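Local coordinates for Lactamase_B domain-containing protein (Pontibacter korlensis, PDB 6XFR) that is a class B1 metallo-beta-lactamase that probably uses bound zinc to hydrolyse beta-lactams to substituted beta-amino acids, at residues B[81-86]-B[158-163]; B[133-138]-B[190-195]; B[183-188]-B[212-217]. All coordinates share one frame; numbering follows the deposited sequence.

Overall arrangement
Contact 1 is the buried core of the three, its centre about 5 Å from the centre of the chain, and its chemistry is that of a metal site. Contacts 2 and 3 lie nearer the surface, partly buried, at about 14 and 17 Å, and both use helix 181-191: contact 2 sets the C-terminal end of that helix against strand 130-135 by a stacked arginine and tyrosine, while contact 3 packs its middle against helix 209-217 by aliphatic groups. Contacts 1 and 2 reach the same mixed sheet, through strands 155-159 and 130-135. In the loop after Cys-160, Thr-214 OG1 of contact 3 makes a probable hydrogen bond of 2.9 Å with Lys-163 N of contact 1.

Contact 1 of 3, residues B[81-86]-B[158-163]; sequences DDKLGG and GGCLVK. With ZN (zinc ion), chain O; SO4 (sulfate ion), chain X.
Asp-82 and Cys-160 meet by sharing a zinc ion. The metal takes Asp-82 OD2 at 2.2 Å and Cys-160 SG at 2.4 Å, and the two ligand atoms subtend about 92° at the zinc. Asp-82 binds through one oxygen, for its OD1 stays 3.6 Å from the ion. The ligand sits on short helix 81-84, where its first torsion sets CG between the backbone N and the carbonyl carbon (chi1 71°), turning the carboxylate towards the other segment. Asp-82 closes the His-x-His-x-Asp sequence typical of the metallo-beta-lactamase fold; His-202 completes the protein ligands of this ion.

The packed side is that of Lys-83, whose aliphatic chain runs beside the sulfur, with CD 4.2 Å from Cys-160 SG. Bends at chi2 and chi3 turn its ammonium group away from the metal, to a salt bridge with Asp-48 and hydrogen bonds with Ser-33 and Ser-201, so a long basic side chain can be buried here. Before Cys-160 the chain turns at Gly-159, whose positive phi (53°) suits a residue with no side chain, and a type I turn from Gly-159 to Val-162 carries the cysteine towards the metal.

The other side is loosely filled by small molecules. A water binds the zinc at 2.3 Å, roughly across it from Asp-82 OD2. A sulfate, probably from the crystallisation liquor, takes a weak hydrogen bond from Asp-82 N.

A hard carboxylate oxygen and a soft sulfur on one metal give the second zinc site of a B1 enzyme its mixed character. With no hydrogen bond between the segments, the metal itself is their main chemical link.

Contact 2 of 3, residues B[133-138]-B[190-195]; sequences EVYFPG and QRYPKA. With EPE (4-(2-hydroxyethyl)-1-piperazine ethanesulfonic acid), chain M.
Strand 130-135 of the second mixed sheet meets the C-terminal end of helix 181-191 where Tyr-135 and Arg-191 stack. The guanidinium lies flat on the phenol ring, their planes 6° apart and their centres separated by 4.0 Å. It is displaced from the ring centre, however: Arg-191 CZ stands 33° off the ring normal, over the CD1-CE1 side, so the cation-pi interaction is off-centre. The methylene before it takes the middle of the same face in a CH-pi contact, Arg-191 CD being 3.5 Å from the Tyr-135 ring centroid. Arginine suits this exposed position because its chain is long and apolar up to a flat charged end. Here it is extended from CG to NE, with CG anti to the backbone N (chi1 -178°), which lets it reach the strand.

In the alpha-beta/beta-alpha sandwich of this superfamily, helix 181-191 belongs to the outer layer packed on a sheet, and this contact lies where the helix gives way to a turn. Tyr-192, the first residue beyond helical geometry, reaches back towards the sheet: its OH comes within 3.4 Å of Tyr-135 CB, and its ring meets that of Tyr-149 on the next strand. Glu-133 OE1 lies near the plane of the Tyr-192 ring, at its edge, 4.0 Å from CE1.

A HEPES buffer molecule lies alongside, touching both segments and also bonded to Tyr-149 and Thr-124. Its N4 makes weak hydrogen bonds to both carboxylate oxygens of Glu-133, the more likely attractive if the amine is protonated. At the other end, Lys-194 N donates to the sulfonate O3S at 3.3 Å, using an amide inside the type I turn from Tyr-192 to Ala-195.

Contact 3 of 3, residues B[183-188]-B[212-217]; sequences LAIQRL and SHTLSL
Thr-214 and Leu-215 of helix 209-217 face Ile-185 and Gln-186 of helix 181-191 in an antiparallel helix pair of the outer layer of the alpha-beta/beta-alpha fold. The short axes come within 9.6 Å, with an angle of 164° between their directions.

Along 212-217, the contact begins at Thr-214, which has two jobs. Its CG2, anti to the backbone N, meets Ile-185 CG1 at 3.7 Å, the two side chains crossing nearly at right angles. Its OG1 instead bonds to Leu-210 O one turn earlier, besides its link to Lys-163. Threonine suits a buried place that needs both a methyl and a hydroxyl.

Leu-215 follows, nearest in register to Ile-185. The two side chains run alongside each other, pointing opposite ways, and Leu-215 CD1 packs against Ile-185 CG2 at 3.6 Å. The contact between these two branched aliphatic residues is apolar, with no hydrogen bond across the segments. On the partly exposed side of the pair, the CG methylene of Gln-186 lies 3.8 Å from Leu-215 CD1, while the other methyl, CD2, faces Gln-186 NE2 at 4.1 Å.

Contact 1 of 3, residues B[81-86]-B[158-163]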
loop_
_atom_site.group_PDB
_atom_site.type_symbol
_atom_site.label_atom_id
_atom_site.label_comp_id
_atom_site.label_asym_id
_atom_site.label_seq_id
_atom_site.Cartn_x
_atom_site.Cartn_y
_atom_site.Cartn_z
ATOM N N ASP B 81 -21.071 -11.248 -3.093
ATOM C CA ASP B 81 -21.526 -10.343 -2.042
ATOM C C ASP B 81 -20.425 -9.379 -1.614
ATOM O O ASP B 81 -20.703 -8.212 -1.308
ATOM C CB ASP B 81 -22.043 -11.145 -0.845
ATOM C CG ASP B 81 -23.555 -11.456 -0.926
ATOM O OD1 ASP B 81 -24.059 -12.159 -0.024
ATOM O OD2 ASP B 81 -24.240 -11.011 -1.877
ATOM N N ASP B 82 -19.162 -9.840 -1.600
ATOM C CA ASP B 82 -18.050 -9.006 -1.126
ATOM C C ASP B 82 -17.786 -7.814 -2.035
ATOM O O ASP B 82 -17.297 -6.796 -1.549
ATOM C CB ASP B 82 -16.765 -9.845 -0.924
ATOM C CG ASP B 82 -16.118 -10.328 -2.236
ATOM O OD1 ASP B 82 -16.821 -10.601 -3.225
ATOM O OD2 ASP B 82 -14.884 -10.497 -2.275
ATOM N N LYS B 83 -18.146 -7.879 -3.316
ATOM C CA LYS B 83 -18.022 -6.722 -4.197
ATOM C C LYS B 83 -19.354 -6.076 -4.564
ATOM O O LYS B 83 -19.347 -4.979 -5.138
ATOM C CB LYS B 83 -17.280 -7.095 -5.498
ATOM C CG LYS B 83 -15.970 -7.914 -5.288
ATOM C CD LYS B 83 -14.743 -7.081 -4.886
ATOM C CE LYS B 83 -14.678 -6.928 -3.358
ATOM N NZ LYS B 83 -13.571 -6.112 -2.779
ATOM N N LEU B 84 -20.495 -6.687 -4.216
ATOM C CA LEU B 84 -21.783 -6.164 -4.678
ATOM C C LEU B 84 -22.921 -6.279 -3.665
ATOM O O LEU B 84 -24.001 -5.741 -3.930
ATOM C CB LEU B 84 -22.181 -6.900 -5.971
ATOM C CG LEU B 84 -23.610 -6.912 -6.477
ATOM C CD1 LEU B 84 -23.883 -5.673 -7.324
ATOM C CD2 LEU B 84 -23.821 -8.181 -7.261
ATOM N N GLY B 85 -22.702 -6.897 -2.495
ATOM C CA GLY B 85 -23.735 -7.111 -1.504
ATOM C C GLY B 85 -24.244 -5.860 -0.810
ATOM O O GLY B 85 -25.139 -5.955 0.036
ATOM N N GLY B 86 -23.685 -4.695 -1.125
ATOM C CA GLY B 86 -24.199 -3.467 -0.565
ATOM C C GLY B 86 -24.925 -2.653 -1.622
ATOM O O GLY B 86 -25.179 -1.461 -1.422
ATOM N N GLY B 158 -7.863 -4.886 -9.353
ATOM C CA GLY B 158 -8.062 -6.231 -9.857
ATOM C C GLY B 158 -9.048 -7.093 -9.103
ATOM O O GLY B 158 -9.221 -8.254 -9.470
ATOM N N GLY B 159 -9.636 -6.607 -8.016
ATOM C CA GLY B 159 -10.637 -7.364 -7.283
ATOM C C GLY B 159 -10.150 -8.747 -6.916
ATOM O O GLY B 159 -8.949 -8.964 -6.696
ATOM N N CYS B 160 -11.064 -9.713 -6.906
ATOM C CA CYS B 160 -10.658 -11.050 -6.511
ATOM C C CYS B 160 -9.959 -11.799 -7.647
ATOM O O CYS B 160 -9.472 -12.914 -7.421
ATOM C CB CYS B 160 -11.883 -11.844 -6.019
ATOM S SG CYS B 160 -13.041 -10.882 -4.986
ATOM N N LEU B 161 -9.793 -11.161 -8.818
ATOM C CA LEU B 161 -9.005 -11.746 -9.904
ATOM C C LEU B 161 -7.512 -11.794 -9.575
ATOM O O LEU B 161 -6.790 -12.666 -10.075
ATOM C CB LEU B 161 -9.233 -10.945 -11.188
ATOM C CG LEU B 161 -8.741 -11.526 -12.528
ATOM C CD1 LEU B 161 -9.282 -12.949 -12.765
ATOM C CD2 LEU B 161 -9.118 -10.601 -13.696
ATOM N N VAL B 162 -7.036 -10.865 -8.745
ATOM C CA VAL B 162 -5.631 -10.758 -8.356
ATOM C C VAL B 162 -5.495 -11.146 -6.895
ATOM O O VAL B 162 -6.322 -10.758 -6.065
ATOM C CB VAL B 162 -5.102 -9.329 -8.578
ATOM C CG1 VAL B 162 -3.595 -9.276 -8.266
ATOM C CG2 VAL B 162 -5.402 -8.854 -10.010
ATOM N N LYS B 163 -4.430 -11.858 -6.566
ATOM C CA LYS B 163 -4.152 -12.206 -5.179
ATOM C C LYS B 163 -2.979 -11.376 -4.663
ATOM O O LYS B 163 -2.150 -10.883 -5.436
ATOM C CB LYS B 163 -3.863 -13.706 -5.048
ATOM C CG LYS B 163 -5.087 -14.582 -5.276
ATOM C CD LYS B 163 -5.342 -15.545 -4.116
ATOM C CE LYS B 163 -6.222 -14.926 -3.048
ATOM N NZ LYS B 163 -7.575 -14.660 -3.601
HETATM ZN ZN ZN O . -13.533 -12.113 -3.043
HETATM S S SO4 X . -17.500 -14.077 -1.194
HETATM O O1 SO4 X . -16.541 -13.480 -2.130
HETATM O O2 SO4 X . -16.728 -14.671 -0.088
HETATM O O3 SO4 X . -18.281 -15.094 -1.893
HETATM O O4 SO4 X . -18.464 -13.096 -0.690
HETATM O O HOH W 1 -12.263 -14.042 -3.096
#

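Contact 2 of 3, residues B[133-138]-B[190-195]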
loop_
_atom_site.group_PDB
_atom_site.type_symbol
_atom_site.label_atom_id
_atom_site.label_comp_id
_atom_site.label_asym_id
_atom_site.label_seq_id
_atom_site.Cartn_x
_atom_site.Cartn_y
_atom_site.Cartn_z
ATOM N N GLU B 133 -11.369 3.352 -16.790
ATOM C CA GLU B 133 -11.522 2.316 -17.795
ATOM C C GLU B 133 -12.031 1.080 -17.091
ATOM O O GLU B 133 -11.603 0.779 -15.976
ATOM C CB GLU B 133 -10.206 2.025 -18.487
ATOM C CG GLU B 133 -9.660 3.264 -19.168
ATOM C CD GLU B 133 -8.275 3.077 -19.788
ATOM O OE1 GLU B 133 -7.653 2.006 -19.586
ATOM O OE2 GLU B 133 -7.818 4.009 -20.497
ATOM N N VAL B 134 -13.006 0.415 -17.680
ATOM C CA VAL B 134 -13.446 -0.861 -17.150
ATOM C C VAL B 134 -13.131 -1.906 -18.203
ATOM O O VAL B 134 -13.258 -1.644 -19.400
ATOM C CB VAL B 134 -14.927 -0.822 -16.735
ATOM C CG1 VAL B 134 -15.277 -2.044 -15.881
ATOM C CG2 VAL B 134 -15.147 0.412 -15.911
ATOM N N TYR B 135 -12.619 -3.053 -17.778
ATOM C CA TYR B 135 -12.111 -4.006 -18.760
ATOM C C TYR B 135 -12.374 -5.439 -18.319
ATOM O O TYR B 135 -12.344 -5.751 -17.121
ATOM C CB TYR B 135 -10.614 -3.805 -19.007
ATOM C CG TYR B 135 -9.978 -4.849 -19.920
ATOM C CD1 TYR B 135 -10.225 -4.860 -21.282
ATOM C CD2 TYR B 135 -9.135 -5.806 -19.413
ATOM C CE1 TYR B 135 -9.640 -5.793 -22.113
ATOM C CE2 TYR B 135 -8.547 -6.730 -20.226
ATOM C CZ TYR B 135 -8.796 -6.725 -21.581
ATOM O OH TYR B 135 -8.183 -7.682 -22.379
ATOM N N PHE B 136 -12.678 -6.283 -19.302
ATOM C CA PHE B 136 -12.953 -7.697 -19.077
ATOM C C PHE B 136 -11.803 -8.505 -19.630
ATOM O O PHE B 136 -11.664 -8.584 -20.857
ATOM C CB PHE B 136 -14.262 -8.133 -19.747
ATOM C CG PHE B 136 -14.572 -9.592 -19.549
ATOM C CD1 PHE B 136 -14.853 -10.085 -18.271
ATOM C CD2 PHE B 136 -14.539 -10.486 -20.635
ATOM C CE1 PHE B 136 -15.121 -11.433 -18.094
ATOM C CE2 PHE B 136 -14.798 -11.828 -20.467
ATOM C CZ PHE B 136 -15.096 -12.312 -19.207
ATOM N N PRO B 137 -10.940 -9.079 -18.794
ATOM C CA PRO B 137 -9.810 -9.881 -19.295
ATOM C C PRO B 137 -10.122 -11.355 -19.481
ATOM O O PRO B 137 -9.269 -12.091 -19.987
ATOM C CB PRO B 137 -8.757 -9.686 -18.204
ATOM C CG PRO B 137 -9.548 -9.492 -16.952
ATOM C CD PRO B 137 -10.827 -8.793 -17.346
ATOM N N GLY B 138 -11.309 -11.795 -19.090
ATOM C CA GLY B 138 -11.676 -13.196 -19.121
ATOM C C GLY B 138 -12.055 -13.720 -17.744
ATOM O O GLY B 138 -11.851 -13.075 -16.713
ATOM N N GLN B 190 -0.369 -7.494 -20.119
ATOM C CA GLN B 190 -0.045 -6.915 -21.413
ATOM C C GLN B 190 -0.771 -5.604 -21.679
ATOM O O GLN B 190 -0.246 -4.763 -22.418
ATOM C CB GLN B 190 -0.369 -7.924 -22.536
ATOM C CG GLN B 190 0.773 -8.088 -23.564
ATOM C CD GLN B 190 2.101 -8.559 -22.924
ATOM O OE1 GLN B 190 2.158 -9.589 -22.236
ATOM N NE2 GLN B 190 3.162 -7.777 -23.129
ATOM N N ARG B 191 -1.882 -5.350 -20.989
ATOM C CA ARG B 191 -2.671 -4.148 -21.216
ATOM C C ARG B 191 -2.283 -2.971 -20.331
ATOM O O ARG B 191 -2.482 -1.819 -20.738
ATOM C CB ARG B 191 -4.146 -4.484 -21.028
ATOM C CG ARG B 191 -5.088 -3.360 -21.269
ATOM C CD ARG B 191 -6.510 -3.821 -21.134
ATOM N NE ARG B 191 -7.422 -2.844 -21.706
ATOM C CZ ARG B 191 -7.821 -2.837 -22.975
ATOM N NH1 ARG B 191 -7.404 -3.770 -23.834
ATOM N NH2 ARG B 191 -8.637 -1.887 -23.381
ATOM N N TYR B 192 -1.745 -3.217 -19.136
ATOM C CA TYR B 192 -1.330 -2.147 -18.218
ATOM C C TYR B 192 0.154 -2.280 -17.875
ATOM O O TYR B 192 0.519 -2.432 -16.708
ATOM C CB TYR B 192 -2.184 -2.146 -16.951
ATOM C CG TYR B 192 -3.648 -2.174 -17.282
ATOM C CD1 TYR B 192 -4.303 -1.011 -17.672
ATOM C CD2 TYR B 192 -4.364 -3.378 -17.283
ATOM C CE1 TYR B 192 -5.627 -1.031 -18.006
ATOM C CE2 TYR B 192 -5.711 -3.409 -17.623
ATOM C CZ TYR B 192 -6.328 -2.227 -17.991
ATOM O OH TYR B 192 -7.648 -2.204 -18.346
ATOM N N PRO B 193 1.039 -2.237 -18.873
ATOM C CA PRO B 193 2.463 -2.458 -18.586
ATOM C C PRO B 193 3.079 -1.420 -17.653
ATOM O O PRO B 193 4.122 -1.708 -17.060
ATOM C CB PRO B 193 3.105 -2.430 -19.978
ATOM C CG PRO B 193 2.166 -1.677 -20.806
ATOM C CD PRO B 193 0.813 -2.026 -20.309
ATOM N N LYS B 194 2.493 -0.222 -17.525
ATOM C CA LYS B 194 3.021 0.836 -16.666
ATOM C C LYS B 194 2.111 1.112 -15.470
ATOM O O LYS B 194 2.054 2.240 -14.981
ATOM C CB LYS B 194 3.265 2.122 -17.462
ATOM C CG LYS B 194 4.356 1.922 -18.526
ATOM C CD LYS B 194 5.723 2.626 -18.307
ATOM C CE LYS B 194 6.594 2.612 -19.573
ATOM N NZ LYS B 194 6.750 3.772 -20.444
ATOM N N ALA B 195 1.385 0.101 -14.995
ATOM C CA ALA B 195 0.630 0.242 -13.754
ATOM C C ALA B 195 1.559 0.360 -12.538
ATOM O O ALA B 195 2.505 -0.416 -12.375
ATOM C CB ALA B 195 -0.312 -0.942 -13.589
HETATM N N1 EPE M . -3.838 2.235 -21.515
HETATM C C2 EPE M . -4.683 1.063 -21.216
HETATM C C3 EPE M . -5.745 0.822 -22.285
HETATM N N4 EPE M . -6.469 2.032 -22.628
HETATM C C5 EPE M . -5.693 3.262 -22.727
HETATM C C6 EPE M . -4.671 3.439 -21.610
HETATM C C7 EPE M . -7.680 1.915 -23.437
HETATM C C8 EPE M . -8.651 3.072 -23.199
HETATM O O8 EPE M . -9.706 3.103 -24.145
HETATM C C9 EPE M . -2.942 2.383 -20.365
HETATM C C10 EPE M . -1.486 2.052 -20.678
HETATM S S EPE M . -0.442 2.087 -19.194
HETATM O O1S EPE M . -0.832 3.105 -18.191
HETATM O O2S EPE M . 0.907 2.408 -19.649
HETATM O O3S EPE M . -0.440 0.744 -18.620
#

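Contact 3 of 3, residues B[183-188]-B[212-217]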
loop_
_atom_site.group_PDB
_atom_site.type_symbol
_atom_site.label_atom_id
_atom_site.label_comp_id
_atom_site.label_asym_id
_atom_site.label_seq_id
_atom_site.Cartn_x
_atom_site.Cartn_y
_atom_site.Cartn_z
ATOM N N LEU B 183 -4.678 -16.878 -18.356
ATOM C CA LEU B 183 -4.679 -15.989 -19.507
ATOM C C LEU B 183 -5.277 -14.626 -19.155
ATOM O O LEU B 183 -4.872 -13.603 -19.715
ATOM C CB LEU B 183 -5.428 -16.669 -20.662
ATOM C CG LEU B 183 -4.879 -18.084 -20.914
ATOM C CD1 LEU B 183 -5.630 -18.827 -21.995
ATOM C CD2 LEU B 183 -3.378 -18.037 -21.228
ATOM N N ALA B 184 -6.217 -14.579 -18.218
ATOM C CA ALA B 184 -6.745 -13.284 -17.804
ATOM C C ALA B 184 -5.660 -12.442 -17.143
ATOM O O ALA B 184 -5.567 -11.234 -17.392
ATOM C CB ALA B 184 -7.939 -13.471 -16.869
ATOM N N ILE B 185 -4.822 -13.063 -16.298
ATOM C CA ILE B 185 -3.731 -12.320 -15.677
ATOM C C ILE B 185 -2.795 -11.768 -16.743
ATOM O O ILE B 185 -2.442 -10.578 -16.734
ATOM C CB ILE B 185 -2.973 -13.212 -14.673
ATOM C CG1 ILE B 185 -3.851 -13.498 -13.468
ATOM C CG2 ILE B 185 -1.620 -12.540 -14.262
ATOM C CD1 ILE B 185 -4.522 -12.238 -12.964
ATOM N N GLN B 186 -2.428 -12.611 -17.713
ATOM C CA GLN B 186 -1.504 -12.190 -18.756
ATOM C C GLN B 186 -2.107 -11.106 -19.632
ATOM O O GLN B 186 -1.387 -10.243 -20.137
ATOM C CB GLN B 186 -1.095 -13.406 -19.570
ATOM C CG GLN B 186 -0.490 -14.467 -18.681
ATOM C CD GLN B 186 -0.129 -15.738 -19.410
ATOM O OE1 GLN B 186 -0.989 -16.435 -19.930
ATOM N NE2 GLN B 186 1.154 -16.036 -19.465
ATOM N N ARG B 187 -3.421 -11.106 -19.801
ATOM C CA ARG B 187 -4.049 -9.976 -20.459
ATOM C C ARG B 187 -3.823 -8.706 -19.640
ATOM O O ARG B 187 -3.362 -7.683 -20.169
ATOM C CB ARG B 187 -5.536 -10.266 -20.649
ATOM C CG ARG B 187 -5.897 -10.891 -21.977
ATOM C CD ARG B 187 -7.252 -11.615 -21.954
ATOM N NE ARG B 187 -7.338 -12.673 -22.975
ATOM C CZ ARG B 187 -7.766 -13.932 -22.782
ATOM N NH1 ARG B 187 -8.185 -14.372 -21.595
ATOM N NH2 ARG B 187 -7.776 -14.774 -23.803
ATOM N N LEU B 188 -4.006 -8.783 -18.322
ATOM C CA LEU B 188 -3.739 -7.608 -17.503
ATOM C C LEU B 188 -2.286 -7.164 -17.634
ATOM O O LEU B 188 -2.003 -5.967 -17.803
ATOM C CB LEU B 188 -4.066 -7.916 -16.054
ATOM C CG LEU B 188 -5.525 -8.212 -15.754
ATOM C CD1 LEU B 188 -5.677 -8.363 -14.252
ATOM C CD2 LEU B 188 -6.399 -7.109 -16.286
ATOM N N SER B 212 2.375 -11.280 -11.391
ATOM C CA SER B 212 3.224 -12.458 -11.529
ATOM C C SER B 212 3.006 -13.457 -10.392
ATOM O O SER B 212 3.014 -14.665 -10.647
ATOM C CB SER B 212 4.702 -12.061 -11.640
ATOM O OG SER B 212 4.997 -10.945 -10.844
ATOM N N HIS B 213 2.749 -12.989 -9.154
ATOM C CA HIS B 213 2.506 -13.925 -8.051
ATOM C C HIS B 213 1.208 -14.697 -8.266
ATOM O O HIS B 213 1.122 -15.894 -7.950
ATOM C CB HIS B 213 2.491 -13.205 -6.694
ATOM C CG HIS B 213 2.104 -14.084 -5.534
ATOM N ND1 HIS B 213 2.879 -15.142 -5.104
ATOM C CD2 HIS B 213 1.027 -14.051 -4.706
ATOM C CE1 HIS B 213 2.287 -15.738 -4.082
ATOM N NE2 HIS B 213 1.168 -15.089 -3.809
ATOM N N THR B 214 0.174 -14.028 -8.766
ATOM C CA THR B 214 -1.046 -14.756 -9.067
ATOM C C THR B 214 -0.808 -15.781 -10.170
ATOM O O THR B 214 -1.178 -16.952 -10.024
ATOM C CB THR B 214 -2.138 -13.764 -9.443
ATOM O OG1 THR B 214 -2.426 -12.951 -8.287
ATOM C CG2 THR B 214 -3.391 -14.489 -9.911
ATOM N N LEU B 215 -0.068 -15.396 -11.217
ATOM C CA LEU B 215 0.324 -16.363 -12.237
ATOM C C LEU B 215 1.033 -17.573 -11.632
ATOM O O LEU B 215 0.802 -18.719 -12.036
ATOM C CB LEU B 215 1.249 -15.686 -13.245
ATOM C CG LEU B 215 1.083 -16.202 -14.663
ATOM C CD1 LEU B 215 -0.296 -15.739 -15.151
ATOM C CD2 LEU B 215 2.213 -15.720 -15.552
ATOM N N SER B 216 1.919 -17.330 -10.672
ATOM C CA SER B 216 2.656 -18.415 -10.046
ATOM C C SER B 216 1.725 -19.358 -9.277
ATOM O O SER B 216 1.884 -20.582 -9.333
ATOM C CB SER B 216 3.730 -17.809 -9.139
ATOM O OG SER B 216 4.315 -18.784 -8.295
ATOM N N LEU B 217 0.767 -18.809 -8.530
ATOM C CA LEU B 217 -0.178 -19.648 -7.798
ATOM C C LEU B 217 -1.020 -20.529 -8.724
ATOM O O LEU B 217 -1.369 -21.656 -8.358
ATOM C CB LEU B 217 -1.098 -18.771 -6.939
ATOM C CG LEU B 217 -0.499 -18.068 -5.726
ATOM C CD1 LEU B 217 -1.583 -17.248 -5.059
ATOM C CD2 LEU B 217 0.128 -19.057 -4.758
#